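Local coordinates for protein monomethylamine methyltransferase MtmB1 (Methanosarcina barkeri, PDB 1TV3) that transfers the methyl group of monomethylamine to the corrinoid cofactor of its partner protein MtmC during methanogenesis from methylamine, at residues A[257-262]-A[293-298]; A[332-337]-A[351-356]. All blocks are in the same frame, centred on the assembly; numbering follows the deposited sequence.

Interaction 1. Residues A[257-262]-A[293-298]. With BG4 (5-(hydroxy-methyl-amino)-3-methyl-pyrrolidine-2-carboxylic acid), chain B.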
loop_
_atom_site.group_PDB
_atom_site.type_symbol
_atom_site.label_atom_id
_atom_site.label_comp_id
_atom_site.label_asym_id
_atom_site.label_seq_id
_atom_site.Cartn_x
_atom_site.Cartn_y
_atom_site.Cartn_z
ATOM N N MET A 257 -17.825 17.086 0.394
ATOM C CA MET A 257 -18.130 18.490 0.169
ATOM C C MET A 257 -19.579 18.611 -0.283
ATOM O O MET A 257 -19.935 18.182 -1.383
ATOM C CB MET A 257 -17.243 19.112 -0.914
ATOM C CG MET A 257 -17.616 20.575 -1.173
ATOM S SD MET A 257 -17.153 21.217 -2.792
ATOM C CE MET A 257 -18.469 20.531 -3.795
ATOM N N ASP A 258 -20.411 19.186 0.576
ATOM C CA ASP A 258 -21.816 19.389 0.262
ATOM C C ASP A 258 -21.945 20.790 -0.322
ATOM O O ASP A 258 -21.430 21.750 0.246
ATOM C CB ASP A 258 -22.653 19.281 1.536
ATOM C CG ASP A 258 -24.083 19.749 1.337
ATOM O OD1 ASP A 258 -24.983 18.892 1.195
ATOM O OD2 ASP A 258 -24.298 20.980 1.320
ATOM N N GLU A 259 -22.622 20.907 -1.459
ATOM C CA GLU A 259 -22.810 22.210 -2.091
ATOM C C GLU A 259 -24.283 22.621 -2.142
ATOM O O GLU A 259 -25.180 21.778 -2.126
ATOM C CB GLU A 259 -22.285 22.202 -3.531
ATOM C CG GLU A 259 -23.401 22.466 -4.536
ATOM C CD GLU A 259 -22.921 22.741 -5.933
ATOM O OE1 GLU A 259 -22.102 23.665 -6.116
ATOM O OE2 GLU A 259 -23.382 22.036 -6.852
ATOM N N GLN A 260 -24.512 23.929 -2.223
ATOM C CA GLN A 260 -25.853 24.490 -2.352
ATOM C C GLN A 260 -25.682 25.917 -2.850
ATOM O O GLN A 260 -24.896 26.689 -2.297
ATOM C CB GLN A 260 -26.609 24.470 -1.019
ATOM C CG GLN A 260 -28.136 24.404 -1.180
ATOM C CD GLN A 260 -28.782 25.753 -1.498
ATOM O OE1 GLN A 260 -29.735 25.830 -2.281
ATOM N NE2 GLN A 260 -28.279 26.814 -0.877
ATOM N N MET A 261 -26.401 26.253 -3.915
ATOM C CA MET A 261 -26.325 27.583 -4.502
ATOM C C MET A 261 -27.662 28.303 -4.360
ATOM O O MET A 261 -28.508 28.244 -5.255
ATOM C CB MET A 261 -25.950 27.477 -5.983
ATOM C CG MET A 261 -24.602 26.821 -6.245
ATOM S SD MET A 261 -24.181 26.816 -8.005
ATOM C CE MET A 261 -23.551 28.489 -8.219
ATOM N N PRO A 262 -27.870 28.991 -3.226
ATOM C CA PRO A 262 -29.131 29.710 -3.015
ATOM C C PRO A 262 -29.308 30.789 -4.078
ATOM O O PRO A 262 -28.360 31.491 -4.427
ATOM C CB PRO A 262 -28.978 30.272 -1.601
ATOM C CG PRO A 262 -27.494 30.493 -1.487
ATOM C CD PRO A 262 -26.922 29.243 -2.126
ATOM N N TRP A 293 -17.124 19.668 4.706
ATOM C CA TRP A 293 -17.208 21.112 4.492
ATOM C C TRP A 293 -18.323 21.430 3.500
ATOM O O TRP A 293 -18.740 20.566 2.727
ATOM C CB TRP A 293 -15.873 21.707 4.014
ATOM C CG TRP A 293 -15.366 21.259 2.669
ATOM C CD1 TRP A 293 -14.750 20.074 2.374
ATOM C CD2 TRP A 293 -15.319 22.045 1.467
ATOM N NE1 TRP A 293 -14.310 20.079 1.069
ATOM C CE2 TRP A 293 -14.646 21.275 0.489
ATOM C CE3 TRP A 293 -15.775 23.328 1.125
ATOM C CZ2 TRP A 293 -14.415 21.747 -0.812
ATOM C CZ3 TRP A 293 -15.545 23.799 -0.170
ATOM C CH2 TRP A 293 -14.868 23.006 -1.122
ATOM N N HIS A 294 -18.810 22.669 3.538
ATOM C CA HIS A 294 -19.906 23.094 2.670
ATOM C C HIS A 294 -19.504 24.162 1.662
ATOM O O HIS A 294 -18.895 25.167 2.020
ATOM C CB HIS A 294 -21.069 23.630 3.518
ATOM C CG HIS A 294 -22.223 24.149 2.713
ATOM N ND1 HIS A 294 -23.078 23.323 2.016
ATOM C CD2 HIS A 294 -22.649 25.414 2.479
ATOM C CE1 HIS A 294 -23.983 24.056 1.387
ATOM N NE2 HIS A 294 -23.744 25.328 1.652
ATOM N N LEU A 295 -19.862 23.939 0.401
ATOM C CA LEU A 295 -19.563 24.889 -0.662
ATOM C C LEU A 295 -20.814 25.725 -0.962
ATOM O O LEU A 295 -21.859 25.183 -1.326
ATOM C CB LEU A 295 -19.137 24.148 -1.930
ATOM C CG LEU A 295 -18.832 25.060 -3.126
ATOM C CD1 LEU A 295 -17.554 25.855 -2.871
ATOM C CD2 LEU A 295 -18.692 24.219 -4.376
ATOM N N ASP A 296 -20.699 27.041 -0.809
ATOM C CA ASP A 296 -21.814 27.955 -1.069
ATOM C C ASP A 296 -21.724 28.432 -2.523
ATOM O O ASP A 296 -20.857 27.983 -3.282
ATOM C CB ASP A 296 -21.730 29.154 -0.113
ATOM C CG ASP A 296 -23.012 29.983 -0.071
ATOM O OD1 ASP A 296 -23.939 29.737 -0.869
ATOM O OD2 ASP A 296 -23.083 30.898 0.775
ATOM N N GLY A 297 -22.617 29.337 -2.906
ATOM C CA GLY A 297 -22.604 29.855 -4.261
ATOM C C GLY A 297 -23.878 30.614 -4.576
ATOM O O GLY A 297 -24.613 30.235 -5.490
ATOM N N PRO A 298 -24.176 31.692 -3.832
ATOM C CA PRO A 298 -25.394 32.469 -4.087
ATOM C C PRO A 298 -25.348 32.970 -5.524
ATOM O O PRO A 298 -24.339 33.527 -5.954
ATOM C CB PRO A 298 -25.302 33.611 -3.074
ATOM C CG PRO A 298 -24.457 33.026 -1.962
ATOM C CD PRO A 298 -23.391 32.293 -2.740
HETATM C C1 BG4 B . -16.936 23.414 -7.266
HETATM C C2 BG4 B . -18.235 23.705 -8.013
HETATM C C3 BG4 B . -18.098 23.464 -9.511
HETATM C C4 BG4 B . -18.664 22.053 -9.735
HETATM C C5 BG4 B . -19.737 21.843 -8.667
HETATM C C6 BG4 B . -18.884 24.496 -10.149
HETATM N N1 BG4 B . -19.403 22.827 -7.554
HETATM O O1 BG4 B . -16.139 24.343 -7.053
HETATM N N2 BG4 B . -19.671 20.507 -8.139
HETATM O O2 BG4 B . -18.549 20.053 -7.312
HETATM C C7 BG4 B . -20.888 20.227 -7.391
HETATM O O HOH W 1 -25.142 27.393 0.452
#
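Met257 and Trp293 pair on one face of two neighbouring parallel strands, and Asp258 and His294 pair on the other. The Met257 side chain lies obliquely over the indole. Its CG is 3.5 Å from the centroid of the six-membered ring of Trp293 and only 14° off the normal, a CH-pi contact, while SD sits more obliquely, 3.3 Å from Trp293 CH2, as a Met-aromatic contact. A bend at chi3 (79°) turns CE away from the indole toward Leu295 CD2 and the bound BG4.

On the reverse face the carboxylate of Asp258 meets the edge of the imidazole of His294. His294 ND1 donates to Asp258 OD2 at 2.7 Å; the oxygen lies almost in the ring plane, yet the bond is bent (131°) and uses the anti lone pair of OD2. That same oxygen also accepts from Gln232, and OD1 is hydrogen-bonded to Ser289, so the carboxylate is held at both ends. A water 2.8 Å from His294 NE2 also donates to the backbone O of Gln260.

Between the faces, the bonds Asp258 N to Trp293 O, Leu295 N to Asp258 O (2.7 Å) and Gln260 N to Leu295 O alternate as in a parallel pair, here part of the TIM-barrel wall. Glu259 and Leu295 rise from the same face as Met257, next to BG4. Glu259 OE1 accepts from BG4 N1 at 3.2 Å and its OE2 is hydrogen-bonded to Ser231, while Leu295 CD2 comes within 3.5 Å of BG4 C1.

The two faces thus differ in chemistry. The Asp258–His294 pair and its water satisfy buried polar groups on the face away from BG4, whereas Met257 and Leu295 offer the ligand an apolar surface and Glu259 OE1 a hydrogen bond, consistent with a site for a pyrrolysine-derived ring near Lys202.

Interaction 2. Residues A[332-337]-A[351-356]. With BG4 (5-(hydroxy-methyl-amino)-3-methyl-pyrrolidine-2-carboxylic acid), chain B.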
loop_
_atom_site.group_PDB
_atom_site.type_symbol
_atom_site.label_atom_id
_atom_site.label_comp_id
_atom_site.label_asym_id
_atom_site.label_seq_id
_atom_site.Cartn_x
_atom_site.Cartn_y
_atom_site.Cartn_z
ATOM N N ASN A 332 -16.714 28.906 -1.182
ATOM C CA ASN A 332 -17.654 29.547 -2.096
ATOM C C ASN A 332 -17.125 29.356 -3.519
ATOM O O ASN A 332 -15.909 29.305 -3.724
ATOM C CB ASN A 332 -17.795 31.039 -1.749
ATOM C CG ASN A 332 -19.041 31.667 -2.356
ATOM O OD1 ASN A 332 -19.948 30.963 -2.808
ATOM N ND2 ASN A 332 -19.097 32.995 -2.359
ATOM N N GLN A 333 -18.033 29.223 -4.488
ATOM C CA GLN A 333 -17.648 29.014 -5.884
ATOM C C GLN A 333 -17.805 30.286 -6.715
ATOM O O GLN A 333 -18.670 31.116 -6.441
ATOM C CB GLN A 333 -18.452 27.859 -6.490
ATOM C CG GLN A 333 -19.951 28.032 -6.417
ATOM C CD GLN A 333 -20.683 26.724 -6.632
ATOM O OE1 GLN A 333 -20.673 26.163 -7.727
ATOM N NE2 GLN A 333 -21.314 26.224 -5.576
ATOM N N TYR A 334 -16.972 30.411 -7.744
ATOM C CA TYR A 334 -16.928 31.602 -8.585
ATOM C C TYR A 334 -17.527 31.518 -9.986
ATOM O O TYR A 334 -17.035 30.778 -10.845
ATOM C CB TYR A 334 -15.469 32.074 -8.697
ATOM C CG TYR A 334 -14.872 32.540 -7.386
ATOM C CD1 TYR A 334 -14.897 31.724 -6.253
ATOM C CD2 TYR A 334 -14.322 33.819 -7.267
ATOM C CE1 TYR A 334 -14.396 32.171 -5.033
ATOM C CE2 TYR A 334 -13.819 34.279 -6.052
ATOM C CZ TYR A 334 -13.864 33.451 -4.938
ATOM O OH TYR A 334 -13.415 33.917 -3.724
ATOM N N TYR A 335 -18.579 32.303 -10.208
ATOM C CA TYR A 335 -19.247 32.366 -11.506
ATOM C C TYR A 335 -19.362 33.810 -12.003
ATOM O O TYR A 335 -20.375 34.476 -11.780
ATOM C CB TYR A 335 -20.650 31.757 -11.434
ATOM C CG TYR A 335 -20.701 30.252 -11.576
ATOM C CD1 TYR A 335 -20.484 29.412 -10.478
ATOM C CD2 TYR A 335 -20.981 29.666 -12.811
ATOM C CE1 TYR A 335 -20.548 28.021 -10.610
ATOM C CE2 TYR A 335 -21.045 28.284 -12.955
ATOM C CZ TYR A 335 -20.830 27.469 -11.852
ATOM O OH TYR A 335 -20.906 26.104 -12.003
ATOM N N PRO A 336 -18.312 34.318 -12.668
ATOM C CA PRO A 336 -18.323 35.688 -13.193
ATOM C C PRO A 336 -19.117 35.709 -14.491
ATOM O O PRO A 336 -19.300 34.668 -15.119
ATOM C CB PRO A 336 -16.841 35.984 -13.459
ATOM C CG PRO A 336 -16.101 34.964 -12.627
ATOM C CD PRO A 336 -16.962 33.739 -12.756
ATOM N N CYS A 337 -19.580 36.889 -14.895
ATOM C CA CYS A 337 -20.322 37.023 -16.143
ATOM C C CYS A 337 -19.351 37.031 -17.321
ATOM O O CYS A 337 -19.552 36.320 -18.302
ATOM C CB CYS A 337 -21.130 38.325 -16.157
ATOM S SG CYS A 337 -22.488 38.394 -14.983
ATOM N N ALA A 351 -13.673 40.765 -6.707
ATOM C CA ALA A 351 -14.678 41.230 -5.751
ATOM C C ALA A 351 -15.128 40.076 -4.857
ATOM O O ALA A 351 -15.264 40.241 -3.641
ATOM C CB ALA A 351 -15.883 41.824 -6.488
ATOM N N GLN A 352 -15.353 38.905 -5.451
ATOM C CA GLN A 352 -15.783 37.761 -4.656
ATOM C C GLN A 352 -14.667 37.256 -3.740
ATOM O O GLN A 352 -14.925 36.860 -2.603
ATOM C CB GLN A 352 -16.266 36.619 -5.545
ATOM C CG GLN A 352 -16.992 35.547 -4.743
ATOM C CD GLN A 352 -17.585 34.451 -5.602
ATOM O OE1 GLN A 352 -17.967 34.681 -6.753
ATOM N NE2 GLN A 352 -17.684 33.250 -5.037
ATOM N N SER A 353 -13.430 37.268 -4.233
ATOM C CA SER A 353 -12.290 36.818 -3.435
ATOM C C SER A 353 -12.150 37.700 -2.192
ATOM O O SER A 353 -11.896 37.208 -1.090
ATOM C CB SER A 353 -11.008 36.870 -4.271
ATOM O OG SER A 353 -9.883 36.460 -3.512
ATOM N N ILE A 354 -12.319 39.007 -2.367
ATOM C CA ILE A 354 -12.235 39.930 -1.237
ATOM C C ILE A 354 -13.340 39.586 -0.235
ATOM O O ILE A 354 -13.098 39.459 0.969
ATOM C CB ILE A 354 -12.425 41.399 -1.697
ATOM C CG1 ILE A 354 -11.230 41.843 -2.542
ATOM C CG2 ILE A 354 -12.597 42.307 -0.488
ATOM C CD1 ILE A 354 -11.449 43.162 -3.261
ATOM N N THR A 355 -14.556 39.431 -0.748
ATOM C CA THR A 355 -15.707 39.111 0.091
ATOM C C THR A 355 -15.527 37.791 0.838
ATOM O O THR A 355 -15.696 37.731 2.058
ATOM C CB THR A 355 -16.995 39.015 -0.753
ATOM O OG1 THR A 355 -17.208 40.252 -1.442
ATOM C CG2 THR A 355 -18.199 38.719 0.138
ATOM N N ASP A 356 -15.185 36.739 0.101
ATOM C CA ASP A 356 -15.006 35.419 0.695
ATOM C C ASP A 356 -13.896 35.376 1.732
ATOM O O ASP A 356 -14.065 34.813 2.815
ATOM C CB ASP A 356 -14.725 34.375 -0.390
ATOM C CG ASP A 356 -15.934 34.104 -1.262
ATOM O OD1 ASP A 356 -17.072 34.307 -0.780
ATOM O OD2 ASP A 356 -15.748 33.669 -2.421
HETATM C C1 BG4 B . -16.936 23.414 -7.266
HETATM C C2 BG4 B . -18.235 23.705 -8.013
HETATM C C3 BG4 B . -18.098 23.464 -9.511
HETATM C C4 BG4 B . -18.664 22.053 -9.735
HETATM C C5 BG4 B . -19.737 21.843 -8.667
HETATM C C6 BG4 B . -18.884 24.496 -10.149
HETATM N N1 BG4 B . -19.403 22.827 -7.554
HETATM O O1 BG4 B . -16.139 24.343 -7.053
HETATM N N2 BG4 B . -19.671 20.507 -8.139
HETATM O O2 BG4 B . -18.549 20.053 -7.312
HETATM C C7 BG4 B . -20.888 20.227 -7.391
#
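Residues 332-334, continuing strand 330-333, pass beside helix 343-359, with the CA atoms of Asn332 and Asp356 7.0 Å apart and those of Tyr334 and Gln352 7.4 Å apart. The Gln352 amide stacks over one face of the Tyr334 ring, planes 10° apart, with Gln352 NE2 3.4 Å from CD1 of Tyr334. With CG anti to the backbone N (chi1 -168°), Gln352 extends toward the strand, and its NE2 gives a nearly straight bond of 2.7 Å to Gln333 O, approaching from above that carbonyl's plane. Gln352 NE2 also donates to Asp356 OD2 at 3.3 Å, one turn along the helix, while Gln352 OE1 accepts from Thr306.

Asn332 ND2 reaches the other carboxylate oxygen, Asp356 OD1, at 2.9 Å on its syn lone pair. Tyr334 OH lies 2.7 Å from Asp356 OD2. Replacing Tyr334 with a leucine would probably deprive the Gln352 amide of its flat ring neighbour and leave Asp356 OD2 without the nearby hydroxyl.

Asp356 thus accepts from two amide nitrogens that do not bond each other, Asn332 ND2 on OD1 and Gln352 NE2 on OD2, and so joins strand to helix within this beta-alpha-beta unit through a buried polar network.

How the interactions relate
From the N terminus, interaction 1 comes first: strand 255-259 leads through helix 271-288 back to strand 293-300, closing a beta-alpha-beta crossover between neighbouring parallel strands. After helix 309-325 the chain enters strand 330-333, and interaction 2 closes the shorter loop to helix 343-359. The two contacts are in series, neither nested nor crossing, with centres about 13 Å apart. Strands 293-300 and 330-333 are neighbours in the parallel sheet, and Gln333 reaches across to both strands of interaction 1: Gln333 NE2 is 2.7 Å from Glu259 OE1, a probable hydrogen bond, and probably also bonds to Asp296 O. Both contacts reach BG4 from their strand segments, while helix 343-359 packs behind strand 330-333.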